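Local coordinates for protein putative uronate isomerase (Thermotoga maritima, PDB 4NAR) that probably acts as an isomerase or racemase related to lactate racemase, its exact substrate being uncertain, at residues S119-G124 and A199-N204. Sequence-based numbering, arbitrary orientation.
Sequences SEMTEG and ARKIIN
Met-121, a selenomethionine, meets Ile-202 and Lys-201 in an apolar helix-to-helix contact that joins the C-terminal end of helix 115-121 to the first turns of helix 198-213. The helix ending at Met-121 lies in the part of the chain assigned to the lactate racemase N-terminal family. The contact is small, 163 Å² summed over both sides, and is made by side chains: the nearest CA atoms, those of Met-121 and Ile-202, stay 7.6 Å apart while their side-chain carbons touch. The base of Met-121 and the longer CG1-CD1 branch of Ile-202 run past each other in opposite directions, with CG of Met-121 3.6 Å from CG1 of Ile-202 and CB of Met-121 3.8 Å from CD1 of Ile-202. That branch reaches across because CG1 lies anti to its own carbonyl carbon (chi1 -69°) and CD1 extends it straight (chi2 173°). Helix 173-186 also packs on Ile-202, through Thr-178 and Ala-182, which places the isoleucine among three helices. Replacing it with an alanine would remove CG1 and CD1 and probably leave a gap beside CB and CG of Met-121, with that chain freer to turn. Beyond CG, a bend at chi2 (-59°) brings the selenium of Met-121 against Lys-201, whose chain it crosses at about a right angle. Lys-201 contributes its aliphatic part here, while its NZ turns off to a salt bridge with Asp-196. The selenium touches that chain at two points, with SE of Met-121 3.9 Å from CB and 3.8 Å from CD of Lys-201.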
ATOM      1  N   SER A 119      13.782  -8.373  16.907  1.00 35.39           N
ATOM      2  CA  SER A 119      13.909  -7.533  18.093  1.00 33.22           C
ATOM      3  C   SER A 119      14.510  -6.161  17.749  1.00 28.38           C
ATOM      4  O   SER A 119      14.014  -5.137  18.187  1.00 31.08           O
ATOM      5  CB  SER A 119      14.759  -8.254  19.147  1.00 26.43           C
ATOM      6  OG  SER A 119      14.930  -7.452  20.303  1.00 35.49           O
ATOM      7  N   GLU A 120      15.563  -6.150  16.945  1.00 33.31           N
ATOM      8  CA  GLU A 120      16.237  -4.907  16.578  1.00 41.67           C
ATOM      9  C   GLU A 120      15.380  -3.964  15.723  1.00 41.06           C
ATOM     10  O   GLU A 120      15.490  -2.746  15.844  1.00 35.04           O
ATOM     11  CB  GLU A 120      17.548  -5.218  15.851  1.00 52.14           C
ATOM     12  CG  GLU A 120      18.712  -4.352  16.300  1.00 65.26           C
ATOM     13  CD  GLU A 120      19.285  -3.520  15.169  1.00 77.28           C
ATOM     14  OE1 GLU A 120      20.006  -4.096  14.319  1.00 81.35           O
ATOM     15  OE2 GLU A 120      19.010  -2.294  15.129  1.00 79.46           O
HETATM   16  N   MSE A 121      14.546  -4.522  14.847  1.00 33.04           N
HETATM   17  CA  MSE A 121      13.619  -3.706  14.062  1.00 35.31           C
HETATM   18  C   MSE A 121      12.456  -3.177  14.917  1.00 38.87           C
HETATM   19  O   MSE A 121      11.851  -2.144  14.596  1.00 24.38           O
HETATM   20  CB  MSE A 121      13.039  -4.520  12.896  1.00 37.68           C
HETATM   21  CG  MSE A 121      14.046  -4.982  11.858  1.00 38.95           C
HETATM   22 SE   MSE A 121      14.998  -3.507  11.036  0.45 25.50          SE
HETATM   23  CE  MSE A 121      16.763  -3.817  11.861  1.00 27.86           C
ATOM     24  N   THR A 122      12.125  -3.900  15.990  1.00 43.85           N
ATOM     25  CA  THR A 122      10.952  -3.540  16.794  1.00 45.86           C
ATOM     26  C   THR A 122      11.267  -3.073  18.220  1.00 45.22           C
ATOM     27  O   THR A 122      10.404  -3.173  19.106  1.00 42.70           O
ATOM     28  CB  THR A 122       9.897  -4.686  16.860  1.00 37.93           C
ATOM     29  OG1 THR A 122      10.484  -5.867  17.427  1.00 47.18           O
ATOM     30  CG2 THR A 122       9.349  -5.001  15.475  1.00 37.57           C
ATOM     31  N   GLU A 123      12.483  -2.561  18.434  1.00 41.34           N
ATOM     32  CA  GLU A 123      12.904  -2.114  19.765  1.00 44.55           C
ATOM     33  C   GLU A 123      12.691  -3.201  20.835  1.00 48.80           C
ATOM     34  O   GLU A 123      12.335  -2.900  21.979  1.00 46.51           O
ATOM     35  CB  GLU A 123      12.138  -0.847  20.167  1.00 47.33           C
ATOM     36  CG  GLU A 123      12.235   0.295  19.160  1.00 58.77           C
ATOM     37  CD  GLU A 123      11.253   1.442  19.445  1.00 70.42           C
ATOM     38  OE1 GLU A 123      10.542   1.397  20.481  1.00 78.19           O
ATOM     39  OE2 GLU A 123      11.193   2.391  18.626  1.00 70.29           O
ATOM     40  N   GLY A 124      12.877  -4.463  20.451  1.00 50.09           N
ATOM     41  CA  GLY A 124      12.663  -5.577  21.356  1.00 48.07           C
ATOM     42  C   GLY A 124      11.203  -5.883  21.663  1.00 52.81           C
ATOM     43  O   GLY A 124      10.917  -6.783  22.464  1.00 54.63           O
ATOM     44  N   ALA A 199      10.817  -1.249   8.029  1.00 18.23           N
ATOM     45  CA  ALA A 199       9.907  -2.131   7.278  1.00 21.42           C
ATOM     46  C   ALA A 199      10.547  -2.595   5.971  1.00 22.02           C
ATOM     47  O   ALA A 199      10.415  -3.756   5.568  1.00 21.64           O
ATOM     48  CB  ALA A 199       8.586  -1.425   6.982  1.00 22.28           C
ATOM     49  N   ARG A 200      11.234  -1.671   5.313  1.00 14.65           N
ATOM     50  CA  ARG A 200      11.942  -1.962   4.081  1.00 16.70           C
ATOM     51  C   ARG A 200      13.089  -2.990   4.366  1.00 17.28           C
ATOM     52  O   ARG A 200      13.308  -3.936   3.595  1.00 19.37           O
ATOM     53  CB  ARG A 200      12.430  -0.627   3.502  1.00 17.91           C
ATOM     54  CG  ARG A 200      12.312  -0.440   2.000  1.00 21.32           C
ATOM     55  CD  ARG A 200      10.869  -0.321   1.465  1.00 19.16           C
ATOM     56  NE  ARG A 200      10.740  -1.218   0.319  1.00 18.07           N
ATOM     57  CZ  ARG A 200       9.812  -1.181  -0.637  1.00 22.77           C
ATOM     58  NH1 ARG A 200       8.847  -0.265  -0.667  1.00 19.01           N
ATOM     59  NH2 ARG A 200       9.866  -2.107  -1.588  1.00 22.99           N
ATOM     60  N   LYS A 201      13.782  -2.849   5.497  1.00 23.81           N
ATOM     61  CA  LYS A 201      14.773  -3.863   5.911  1.00 24.00           C
ATOM     62  C   LYS A 201      14.169  -5.253   6.129  1.00 24.53           C
ATOM     63  O   LYS A 201      14.734  -6.261   5.678  1.00 20.90           O
ATOM     64  CB  LYS A 201      15.496  -3.441   7.189  1.00 20.31           C
ATOM     65  CG  LYS A 201      16.548  -2.354   6.986  1.00 19.37           C
ATOM     66  CD  LYS A 201      17.102  -1.883   8.341  1.00 19.89           C
ATOM     67  CE  LYS A 201      18.329  -0.998   8.160  1.00 25.22           C
ATOM     68  NZ  LYS A 201      17.942   0.277   7.503  1.00 32.88           N
ATOM     69  N   ILE A 202      13.043  -5.303   6.843  1.00 20.40           N
ATOM     70  CA  ILE A 202      12.328  -6.555   7.101  1.00 21.63           C
ATOM     71  C   ILE A 202      11.859  -7.201   5.787  1.00 23.53           C
ATOM     72  O   ILE A 202      12.029  -8.410   5.561  1.00 18.24           O
ATOM     73  CB  ILE A 202      11.090  -6.312   8.000  1.00 23.47           C
ATOM     74  CG1 ILE A 202      11.527  -5.925   9.416  1.00 27.00           C
ATOM     75  CG2 ILE A 202      10.205  -7.547   8.057  1.00 18.06           C
ATOM     76  CD1 ILE A 202      10.367  -5.500  10.308  1.00 26.55           C
ATOM     77  N   ILE A 203      11.273  -6.373   4.929  1.00 17.06           N
ATOM     78  CA  ILE A 203      10.750  -6.823   3.650  1.00 19.21           C
ATOM     79  C   ILE A 203      11.851  -7.420   2.784  1.00 16.56           C
ATOM     80  O   ILE A 203      11.662  -8.491   2.183  1.00 14.99           O
ATOM     81  CB  ILE A 203      10.037  -5.659   2.899  1.00 19.30           C
ATOM     82  CG1 ILE A 203       8.659  -5.404   3.521  1.00 17.25           C
ATOM     83  CG2 ILE A 203       9.913  -5.953   1.394  1.00 11.15           C
ATOM     84  CD1 ILE A 203       7.964  -4.175   2.961  1.00 24.12           C
ATOM     85  N   ASN A 204      12.993  -6.729   2.716  1.00 15.16           N
ATOM     86  CA  ASN A 204      14.110  -7.187   1.893  1.00 13.80           C
ATOM     87  C   ASN A 204      14.717  -8.470   2.445  1.00 18.49           C
ATOM     88  O   ASN A 204      15.049  -9.391   1.689  1.00 23.53           O
ATOM     89  CB  ASN A 204      15.195  -6.118   1.785  1.00 18.47           C
ATOM     90  CG  ASN A 204      14.750  -4.895   0.973  1.00 20.97           C
ATOM     91  OD1 ASN A 204      13.664  -4.882   0.352  1.00 13.29           O
ATOM     92  ND2 ASN A 204      15.608  -3.860   0.963  1.00 13.13           N
TER